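Side-chain contacts in agarase (Pseudoalteromonas fuliginea, PDB 6XJ9), which probably hydrolyses agarose, the galactan of marine red algae, as a glycoside hydrolase of family 50: residues E581-L584 / V585-I589; V630-S633 / A634-V637; D652-A655 / F656-Q659. One frame throughout, in Å; residues are numbered along the deposited sequence. Where two conformers were deposited one is given.

Contact 1: residues E581-L584 / V585-I589; sequences EEQL and VDFSI
Q583 and F587 sit one helical turn apart, and the glutamine lays its side chain over one face of the phenyl ring. The methylene CG does the central touching: Q583 CG is 3.8 Å from the centroid of the F587 ring and only 19° off the ring normal, a CH-pi contact displaced somewhat toward the rim. The chain beyond CG is extended and carries the amide to the CZ end of the ring, with Q583 OE1 3.2 Å from F587 CZ. Amide and ring are not parallel; their planes are 33° apart. What sends the chain this way is the first torsion, which sets CG between the backbone N and the carbonyl carbon (chi1 71°).

L584 meets the same ring obliquely, through one methyl: L584 CD2 lies 3.7 Å from F587 CD2. F587 also packs on V525, I526 and L529 of helix 523-529 and on I576.

The backbone enters helix 584-609 at L584, the last residue of the type I turn E581-L584. F587 N donates to Q583 O at 2.9 Å, while D586 N makes a weak bond to that oxygen. One residue on, S588 N bonds to L584 O at 3.0 Å.

The polar ends turn to other parts of the chain. Q583 NE2 bonds to D577 O, which helps fix the rotation of the amide over the ring. S588 OG bonds to E628. The buried carboxylate of D586 takes a salt bridge from K549 through OD1 and hydrogen bonds from Y550 and W560 through OD2, a set of partners that would probably stabilise its negative charge at the start of the helix.

Contact 2: residues V630-S633 / A634-V637; sequences VKAS and AKYV
S633 O takes two backbone N-H groups where helix 627-634 comes to its end. V637 N approaches it at 3.0 Å, nearly along the C=O axis and with an almost straight N-H (169°), whereas Y636 N comes in at 2.9 Å from above the carbonyl plane. Between them the two bonds fold the chain closely round this oxygen, and the methyls of V637 lean on it too, V637 CG2 lying 3.4 Å from S633 O.

A second shared acceptor lies a turn earlier. V630 O receives A634 N at 3.0 Å and the hydroxyl S633 OG at 2.8 Å, both from the same face of its carbonyl plane. The hydroxyl can bend back like this because chi1 of S633, at 82°, sets OG between the backbone N and the carbonyl carbon, where it meets the carbonyl oxygen three residues back.

A632 O accepts K635 N and also touches the edge of the Y636 ring, with Y636 CD2 3.3 Å from A632 O.

Farther out, helix 584-609 holds the tyrosine in place: Y636 OH bonds to D596 OD1, and the ring packs on F599 and S600. F599 also touches S633, which in turn meets F620 and I640, each on a strand.

Those two strands, 620-621 and 640-643, are parallel neighbours in the sheet, and helix 627-634 connects them. The contact is therefore the helix-to-strand turn of a beta-alpha-beta crossover, consistent with the (beta/alpha)8 barrel of family 50 agarases.

Contact 3: residues D652-A655 / F656-Q659; sequences DKWA and FLSQ
W654 and F656 form the tight side of this turn, lying side by side and pointing the same way. W654 CE3 comes within 3.4 Å of F656 CE2, yet the six-membered ring of the indole and the phenyl ring are inclined at 36°, with centroids 5.7 Å apart, an oblique pairing that is neither a stack nor edge-to-face. The edge of the phenyl ring also rests on the backbone, F656 CD2 being 3.3 Å from K653 O. F656 reaches back to these partners because its CG stands between the backbone N and the carbonyl carbon (chi1 74°). Outside the turn, W654 meets F642 and F709 edge-to-face, while F656 packs on I627 and V630 of helix 627-634.

The other side is looser and more polar, with A655 and S658 exposed. Here A655 O is gripped twice by one residue: S658 OG donates to it at 2.8 Å and S658 N at 3.1 Å. A water bridges the earlier turn, donating to D652 O at 2.8 Å and accepting a weak bond from F656 N.

L657 N bonds to W654 O at 3.1 Å, and Q659 N to F656 O. This run of bonds to the third residue back is the mark of a 3-10 helix, here following helix 651-654 on the way from strand 640-643 to strand 664-666.

In the fold
The three contacts follow one another along the chain: contact 1 at the start of helix 584-609, contact 2 at the end of helix 627-634, contact 3 from helix 651-654 into the 3-10 turn after it. Contacts 2 and 3 have centres about 14 Å apart and touch, V630 CG1 lying 3.8 Å from F656 CE1. Contact 1 is farther off, its centre about 20 Å from that of contact 2 and about 22 Å from that of contact 3, but helix 584-609 runs from it to pack beside contact 2. Strands 620-621, 640-643 and 664-666 are parallel neighbours, so contacts 2 and 3 belong to successive helical connections around what is probably the catalytic barrel.

Contact 1: residues E581-L584 / V585-I589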
ATOM      1  N   GLU A 581      -5.148  30.152 -44.749  1.00 29.40           N
ATOM      2  CA  GLU A 581      -5.136  30.466 -43.328  1.00 31.40           C
ATOM      3  C   GLU A 581      -6.170  31.534 -42.990  1.00 31.83           C
ATOM      4  O   GLU A 581      -6.651  31.577 -41.860  1.00 31.32           O
ATOM      5  CB  GLU A 581      -3.765  30.979 -42.890  1.00 33.01           C
ATOM      6  CG  GLU A 581      -2.713  29.891 -42.842  1.00 36.64           C
ATOM      7  CD  GLU A 581      -1.325  30.413 -42.526  1.00 36.42           C
ATOM      8  OE1 GLU A 581      -1.223  31.365 -41.733  1.00 38.72           O
ATOM      9  OE2 GLU A 581      -0.359  29.884 -43.091  1.00 36.01           O
ATOM     10  N   GLU A 582      -6.495  32.390 -43.971  1.00 31.58           N
ATOM     11  CA  GLU A 582      -7.333  33.554 -43.740  1.00 31.98           C
ATOM     12  C   GLU A 582      -8.744  33.120 -43.346  1.00 30.38           C
ATOM     13  O   GLU A 582      -9.385  33.781 -42.538  1.00 29.10           O
ATOM     14  CB  GLU A 582      -7.354  34.491 -44.955  1.00 36.78           C
ATOM     15  CG  GLU A 582      -6.073  35.286 -45.150  1.00 39.37           C
ATOM     16  CD  GLU A 582      -4.866  34.453 -45.541  1.00 40.75           C
ATOM     17  OE1 GLU A 582      -5.026  33.522 -46.346  1.00 42.35           O
ATOM     18  OE2 GLU A 582      -3.774  34.719 -45.013  1.00 46.85           O
ATOM     19  N   GLN A 583      -9.210  31.998 -43.911  1.00 29.41           N
ATOM     20  CA  GLN A 583     -10.560  31.504 -43.695  1.00 26.67           C
ATOM     21  C   GLN A 583     -10.758  30.965 -42.279  1.00 27.15           C
ATOM     22  O   GLN A 583     -11.899  30.750 -41.882  1.00 26.56           O
ATOM     23  CB  GLN A 583     -10.875  30.355 -44.653  1.00 27.51           C
ATOM     24  CG  GLN A 583     -10.127  29.071 -44.313  1.00 26.05           C
ATOM     25  CD  GLN A 583     -10.102  28.117 -45.477  1.00 25.77           C
ATOM     26  OE1 GLN A 583     -11.044  28.046 -46.262  1.00 27.26           O
ATOM     27  NE2 GLN A 583      -9.020  27.367 -45.586  1.00 26.16           N
ATOM     28  N   LEU A 584      -9.668  30.743 -41.527  1.00 27.25           N
ATOM     29  CA  LEU A 584      -9.773  30.026 -40.258  1.00 26.86           C
ATOM     30  C   LEU A 584     -10.598  30.836 -39.254  1.00 27.70           C
ATOM     31  O   LEU A 584     -11.172  30.279 -38.318  1.00 24.21           O
ATOM     32  CB  LEU A 584      -8.377  29.664 -39.727  1.00 26.23           C
ATOM     33  CG  LEU A 584      -7.618  28.575 -40.493  1.00 27.40           C
ATOM     34  CD1 LEU A 584      -6.332  28.195 -39.772  1.00 27.25           C
ATOM     35  CD2 LEU A 584      -8.474  27.323 -40.716  1.00 27.61           C
ATOM     36  N   VAL A 585     -10.708  32.151 -39.484  1.00 28.03           N
ATOM     37  CA  VAL A 585     -11.507  32.988 -38.599  1.00 28.69           C
ATOM     38  C   VAL A 585     -12.982  32.641 -38.815  1.00 28.49           C
ATOM     39  O   VAL A 585     -13.756  32.546 -37.858  1.00 28.48           O
ATOM     40  CB  VAL A 585     -11.193  34.496 -38.752  1.00 28.88           C
ATOM     41  CG1 VAL A 585     -12.275  35.381 -38.154  1.00 29.14           C
ATOM     42  CG2 VAL A 585      -9.840  34.857 -38.152  1.00 28.65           C
ATOM     43  N   ASP A 586     -13.338  32.386 -40.076  1.00 26.45           N
ATOM     44  CA  ASP A 586     -14.674  31.958 -40.461  1.00 26.35           C
ATOM     45  C   ASP A 586     -14.949  30.525 -39.991  1.00 25.70           C
ATOM     46  O   ASP A 586     -16.067  30.223 -39.573  1.00 25.48           O
ATOM     47  CB  ASP A 586     -14.888  32.147 -41.966  1.00 27.90           C
ATOM     48  CG  ASP A 586     -14.646  33.588 -42.395  1.00 30.45           C
ATOM     49  OD1 ASP A 586     -15.046  34.477 -41.642  1.00 34.36           O
ATOM     50  OD2 ASP A 586     -14.012  33.805 -43.447  1.00 30.09           O
ATOM     51  N   PHE A 587     -13.939  29.649 -40.080  1.00 24.00           N
ATOM     52  CA  PHE A 587     -14.059  28.267 -39.625  1.00 23.57           C
ATOM     53  C   PHE A 587     -14.428  28.252 -38.144  1.00 22.70           C
ATOM     54  O   PHE A 587     -15.241  27.445 -37.700  1.00 21.21           O
ATOM     55  CB  PHE A 587     -12.784  27.471 -39.934  1.00 24.43           C
ATOM     56  CG  PHE A 587     -12.625  27.023 -41.371  1.00 24.18           C
ATOM     57  CD1 PHE A 587     -13.316  27.640 -42.406  1.00 24.17           C
ATOM     58  CD2 PHE A 587     -11.781  25.966 -41.694  1.00 25.57           C
ATOM     59  CE1 PHE A 587     -13.169  27.218 -43.722  1.00 22.04           C
ATOM     60  CE2 PHE A 587     -11.609  25.562 -43.013  1.00 24.71           C
ATOM     61  CZ  PHE A 587     -12.316  26.180 -44.025  1.00 22.81           C
ATOM     62  N   SER A 588     -13.828  29.185 -37.402  1.00 23.41           N
ATOM     63  CA  SER A 588     -14.054  29.352 -35.977  1.00 22.79           C
ATOM     64  C   SER A 588     -15.481  29.821 -35.697  1.00 21.50           C
ATOM     65  O   SER A 588     -16.103  29.359 -34.743  1.00 20.26           O
ATOM     66  CB  SER A 588     -13.038  30.296 -35.418  1.00 23.54           C
ATOM     67  OG  SER A 588     -12.822  30.014 -34.049  1.00 27.58           O
ATOM     68  N   ILE A 589     -15.984  30.740 -36.532  1.00 20.13           N
ATOM     69  CA  ILE A 589     -17.332  31.285 -36.414  1.00 20.55           C
ATOM     70  C   ILE A 589     -18.342  30.166 -36.661  1.00 20.90           C
ATOM     71  O   ILE A 589     -19.320  30.029 -35.920  1.00 20.64           O
ATOM     72  CB  ILE A 589     -17.520  32.479 -37.380  1.00 20.57           C
ATOM     73  CG1 ILE A 589     -16.869  33.758 -36.830  1.00 22.52           C
ATOM     74  CG2 ILE A 589     -18.985  32.704 -37.727  1.00 19.45           C
ATOM     75  CD1 ILE A 589     -16.809  34.910 -37.825  1.00 23.36           C
TER

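Contact 2: residues V630-S633 / A634-V637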
ATOM      1  N   VAL A 630     -15.978  24.604 -26.355  1.00 18.49           N
ATOM      2  CA  VAL A 630     -15.987  24.858 -24.922  1.00 19.42           C
ATOM      3  C   VAL A 630     -16.631  26.223 -24.658  1.00 19.68           C
ATOM      4  O   VAL A 630     -17.447  26.378 -23.747  1.00 19.87           O
ATOM      5  CB  VAL A 630     -14.583  24.797 -24.287  1.00 17.88           C
ATOM      6  CG1 VAL A 630     -14.654  25.146 -22.805  1.00 18.79           C
ATOM      7  CG2 VAL A 630     -13.915  23.455 -24.468  1.00 18.19           C
ATOM      8  N   LYS A 631     -16.230  27.207 -25.468  1.00 19.82           N
ATOM      9  CA  LYS A 631     -16.741  28.566 -25.386  1.00 20.49           C
ATOM     10  C   LYS A 631     -18.254  28.564 -25.591  1.00 18.79           C
ATOM     11  O   LYS A 631     -18.974  29.195 -24.831  1.00 18.27           O
ATOM     12  CB  LYS A 631     -15.992  29.501 -26.347  1.00 20.57           C
ATOM     13  CG  LYS A 631     -16.458  30.952 -26.332  1.00 23.49           C
ATOM     14  CD  LYS A 631     -15.805  31.813 -27.412  1.00 25.99           C
ATOM     15  CE  LYS A 631     -16.533  33.127 -27.599  1.00 28.35           C
ATOM     16  NZ  LYS A 631     -15.838  34.001 -28.573  1.00 32.46           N
ATOM     17  N   ALA A 632     -18.738  27.844 -26.610  1.00 18.73           N
ATOM     18  CA  ALA A 632     -20.169  27.794 -26.871  1.00 17.91           C
ATOM     19  C   ALA A 632     -20.894  27.205 -25.664  1.00 18.58           C
ATOM     20  O   ALA A 632     -21.909  27.749 -25.228  1.00 19.26           O
ATOM     21  CB  ALA A 632     -20.461  27.015 -28.134  1.00 18.51           C
ATOM     22  N   SER A 633     -20.341  26.120 -25.094  1.00 17.85           N
ATOM     23  CA  SER A 633     -20.974  25.452 -23.966  1.00 17.68           C
ATOM     24  C   SER A 633     -21.095  26.363 -22.741  1.00 17.83           C
ATOM     25  O   SER A 633     -22.084  26.296 -22.004  1.00 16.88           O
ATOM     26  CB  SER A 633     -20.276  24.152 -23.636  1.00 17.51           C
ATOM     27  OG  SER A 633     -19.130  24.369 -22.834  1.00 17.85           O
ATOM     28  N   ALA A 634     -20.084  27.215 -22.532  1.00 18.47           N
ATOM     29  CA  ALA A 634     -19.975  28.037 -21.333  1.00 20.22           C
ATOM     30  C   ALA A 634     -21.158  28.994 -21.195  1.00 20.33           C
ATOM     31  O   ALA A 634     -21.479  29.413 -20.094  1.00 22.81           O
ATOM     32  CB  ALA A 634     -18.658  28.777 -21.327  1.00 19.93           C
ATOM     33  N   LYS A 635     -21.815  29.294 -22.319  0.50 20.99           N
ATOM     34  CA  LYS A 635     -22.943  30.207 -22.373  0.50 21.50           C
ATOM     35  C   LYS A 635     -24.233  29.514 -21.935  0.50 20.54           C
ATOM     36  O   LYS A 635     -25.265  30.168 -21.833  0.50 19.77           O
ATOM     37  CB  LYS A 635     -23.134  30.692 -23.814  0.50 23.31           C
ATOM     38  CG  LYS A 635     -21.981  31.499 -24.399  0.50 24.51           C
ATOM     39  CD  LYS A 635     -22.287  32.079 -25.771  0.50 25.72           C
ATOM     40  CE  LYS A 635     -22.262  31.043 -26.877  0.50 26.10           C
ATOM     41  NZ  LYS A 635     -20.958  31.020 -27.582  0.50 26.55           N
ATOM     42  N   TYR A 636     -24.197  28.191 -21.724  1.00 19.16           N
ATOM     43  CA  TYR A 636     -25.439  27.469 -21.489  1.00 19.45           C
ATOM     44  C   TYR A 636     -25.392  26.575 -20.254  1.00 19.62           C
ATOM     45  O   TYR A 636     -26.384  26.505 -19.534  1.00 21.86           O
ATOM     46  CB  TYR A 636     -25.872  26.680 -22.730  1.00 19.42           C
ATOM     47  CG  TYR A 636     -26.166  27.530 -23.942  1.00 20.32           C
ATOM     48  CD1 TYR A 636     -27.373  28.202 -24.075  1.00 19.89           C
ATOM     49  CD2 TYR A 636     -25.222  27.691 -24.945  1.00 20.34           C
ATOM     50  CE1 TYR A 636     -27.644  28.995 -25.180  1.00 20.45           C
ATOM     51  CE2 TYR A 636     -25.477  28.480 -26.063  1.00 19.91           C
ATOM     52  CZ  TYR A 636     -26.695  29.124 -26.184  1.00 20.43           C
ATOM     53  OH  TYR A 636     -26.953  29.894 -27.287  1.00 21.07           O
ATOM     54  N   VAL A 637     -24.265  25.893 -20.024  1.00 17.14           N
ATOM     55  CA  VAL A 637     -24.158  24.886 -18.976  1.00 16.91           C
ATOM     56  C   VAL A 637     -23.939  25.540 -17.616  1.00 17.44           C
ATOM     57  O   VAL A 637     -23.394  26.632 -17.525  1.00 17.18           O
ATOM     58  CB  VAL A 637     -23.043  23.869 -19.284  1.00 16.26           C
ATOM     59  CG1 VAL A 637     -23.199  23.305 -20.694  1.00 15.22           C
ATOM     60  CG2 VAL A 637     -21.654  24.476 -19.111  1.00 15.55           C
TER

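Contact 3: residues D652-A655 / F656-Q659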
ATOM      1  N   ASP A 652      -1.111  24.073 -16.873  1.00 22.93           N
ATOM      2  CA  ASP A 652      -0.924  24.559 -18.232  1.00 24.75           C
ATOM      3  C   ASP A 652      -2.048  24.078 -19.150  1.00 26.12           C
ATOM      4  O   ASP A 652      -2.462  24.812 -20.051  1.00 26.85           O
ATOM      5  CB  ASP A 652       0.498  24.349 -18.769  1.00 26.18           C
ATOM      6  CG  ASP A 652       0.957  22.904 -18.888  1.00 25.92           C
ATOM      7  OD1 ASP A 652       0.142  21.978 -18.635  1.00 26.33           O
ATOM      8  OD2 ASP A 652       2.139  22.714 -19.209  1.00 25.16           O
ATOM      9  N   LYS A 653      -2.585  22.887 -18.865  1.00 23.86           N
ATOM     10  CA  LYS A 653      -3.632  22.291 -19.687  1.00 25.77           C
ATOM     11  C   LYS A 653      -4.986  22.977 -19.461  1.00 25.15           C
ATOM     12  O   LYS A 653      -5.805  23.021 -20.378  1.00 26.43           O
ATOM     13  CB  LYS A 653      -3.703  20.781 -19.427  1.00 28.08           C
ATOM     14  CG  LYS A 653      -4.752  19.995 -20.216  1.00 32.04           C
ATOM     15  CD  LYS A 653      -4.581  20.007 -21.730  1.00 34.68           C
ATOM     16  CE  LYS A 653      -5.112  18.752 -22.401  1.00 35.68           C
ATOM     17  NZ  LYS A 653      -5.522  18.985 -23.807  1.00 34.94           N
ATOM     18  N   TRP A 654      -5.215  23.519 -18.258  1.00 22.15           N
ATOM     19  CA  TRP A 654      -6.555  23.915 -17.841  1.00 23.02           C
ATOM     20  C   TRP A 654      -6.699  25.417 -17.598  1.00 23.65           C
ATOM     21  O   TRP A 654      -7.767  25.863 -17.169  1.00 24.44           O
ATOM     22  CB  TRP A 654      -7.003  23.089 -16.626  1.00 21.95           C
ATOM     23  CG  TRP A 654      -7.039  21.635 -16.981  1.00 20.78           C
ATOM     24  CD1 TRP A 654      -6.093  20.690 -16.702  1.00 20.06           C
ATOM     25  CD2 TRP A 654      -8.058  20.971 -17.750  1.00 20.89           C
ATOM     26  NE1 TRP A 654      -6.462  19.477 -17.216  1.00 19.50           N
ATOM     27  CE2 TRP A 654      -7.668  19.618 -17.861  1.00 20.08           C
ATOM     28  CE3 TRP A 654      -9.268  21.381 -18.331  1.00 20.25           C
ATOM     29  CZ2 TRP A 654      -8.442  18.679 -18.541  1.00 19.49           C
ATOM     30  CZ3 TRP A 654     -10.037  20.449 -18.996  1.00 19.85           C
ATOM     31  CH2 TRP A 654      -9.626  19.116 -19.093  1.00 20.36           C
ATOM     32  N   ALA A 655      -5.649  26.191 -17.919  1.00 22.91           N
ATOM     33  CA  ALA A 655      -5.617  27.627 -17.691  1.00 22.79           C
ATOM     34  C   ALA A 655      -6.694  28.318 -18.520  1.00 21.92           C
ATOM     35  O   ALA A 655      -7.184  29.377 -18.133  1.00 22.84           O
ATOM     36  CB  ALA A 655      -4.250  28.182 -18.017  1.00 23.95           C
ATOM     37  N   PHE A 656      -7.051  27.700 -19.646  1.00 21.21           N
ATOM     38  CA  PHE A 656      -8.012  28.251 -20.589  1.00 21.07           C
ATOM     39  C   PHE A 656      -9.352  28.509 -19.900  1.00 20.78           C
ATOM     40  O   PHE A 656     -10.136  29.293 -20.407  1.00 21.96           O
ATOM     41  CB  PHE A 656      -8.168  27.346 -21.819  1.00 21.65           C
ATOM     42  CG  PHE A 656      -8.951  26.079 -21.563  1.00 22.41           C
ATOM     43  CD1 PHE A 656     -10.316  26.014 -21.823  1.00 21.49           C
ATOM     44  CD2 PHE A 656      -8.331  24.963 -21.027  1.00 21.12           C
ATOM     45  CE1 PHE A 656     -11.048  24.866 -21.559  1.00 21.15           C
ATOM     46  CE2 PHE A 656      -9.059  23.804 -20.777  1.00 22.95           C
ATOM     47  CZ  PHE A 656     -10.418  23.757 -21.034  1.00 21.58           C
ATOM     48  N   LEU A 657      -9.604  27.866 -18.747  1.00 18.61           N
ATOM     49  CA  LEU A 657     -10.893  27.964 -18.073  1.00 19.06           C
ATOM     50  C   LEU A 657     -11.131  29.376 -17.529  1.00 19.24           C
ATOM     51  O   LEU A 657     -12.273  29.778 -17.294  1.00 19.11           O
ATOM     52  CB  LEU A 657     -10.955  26.933 -16.938  1.00 17.57           C
ATOM     53  CG  LEU A 657     -11.204  25.488 -17.373  1.00 17.40           C
ATOM     54  CD1 LEU A 657     -11.216  24.558 -16.164  1.00 16.97           C
ATOM     55  CD2 LEU A 657     -12.510  25.357 -18.158  1.00 16.43           C
ATOM     56  N   SER A 658     -10.044  30.132 -17.339  1.00 18.72           N
ATOM     57  CA  SER A 658     -10.138  31.502 -16.868  1.00 20.49           C
ATOM     58  C   SER A 658     -10.855  32.388 -17.893  1.00 20.94           C
ATOM     59  O   SER A 658     -11.314  33.471 -17.568  1.00 21.88           O
ATOM     60  CB  SER A 658      -8.766  32.020 -16.516  1.00 21.34           C
ATOM     61  OG  SER A 658      -7.930  32.025 -17.665  1.00 22.02           O
ATOM     62  N   GLN A 659     -10.999  31.903 -19.128  1.00 22.30           N
ATOM     63  CA  GLN A 659     -11.729  32.599 -20.180  1.00 23.35           C
ATOM     64  C   GLN A 659     -13.217  32.724 -19.832  1.00 22.96           C
ATOM     65  O   GLN A 659     -13.853  33.691 -20.247  1.00 21.91           O
ATOM     66  CB  GLN A 659     -11.549  31.839 -21.495  1.00 24.60           C
ATOM     67  CG  GLN A 659     -11.771  32.662 -22.760  1.00 29.17           C
ATOM     68  CD  GLN A 659     -11.378  31.874 -23.991  1.00 29.70           C
ATOM     69  OE1 GLN A 659     -10.413  31.109 -23.991  1.00 34.47           O
ATOM     70  NE2 GLN A 659     -12.138  32.044 -25.056  1.00 30.53           N
TER
HETATM   71  O   HOH W   1      -4.717  26.207 -21.010  1.00 28.10           O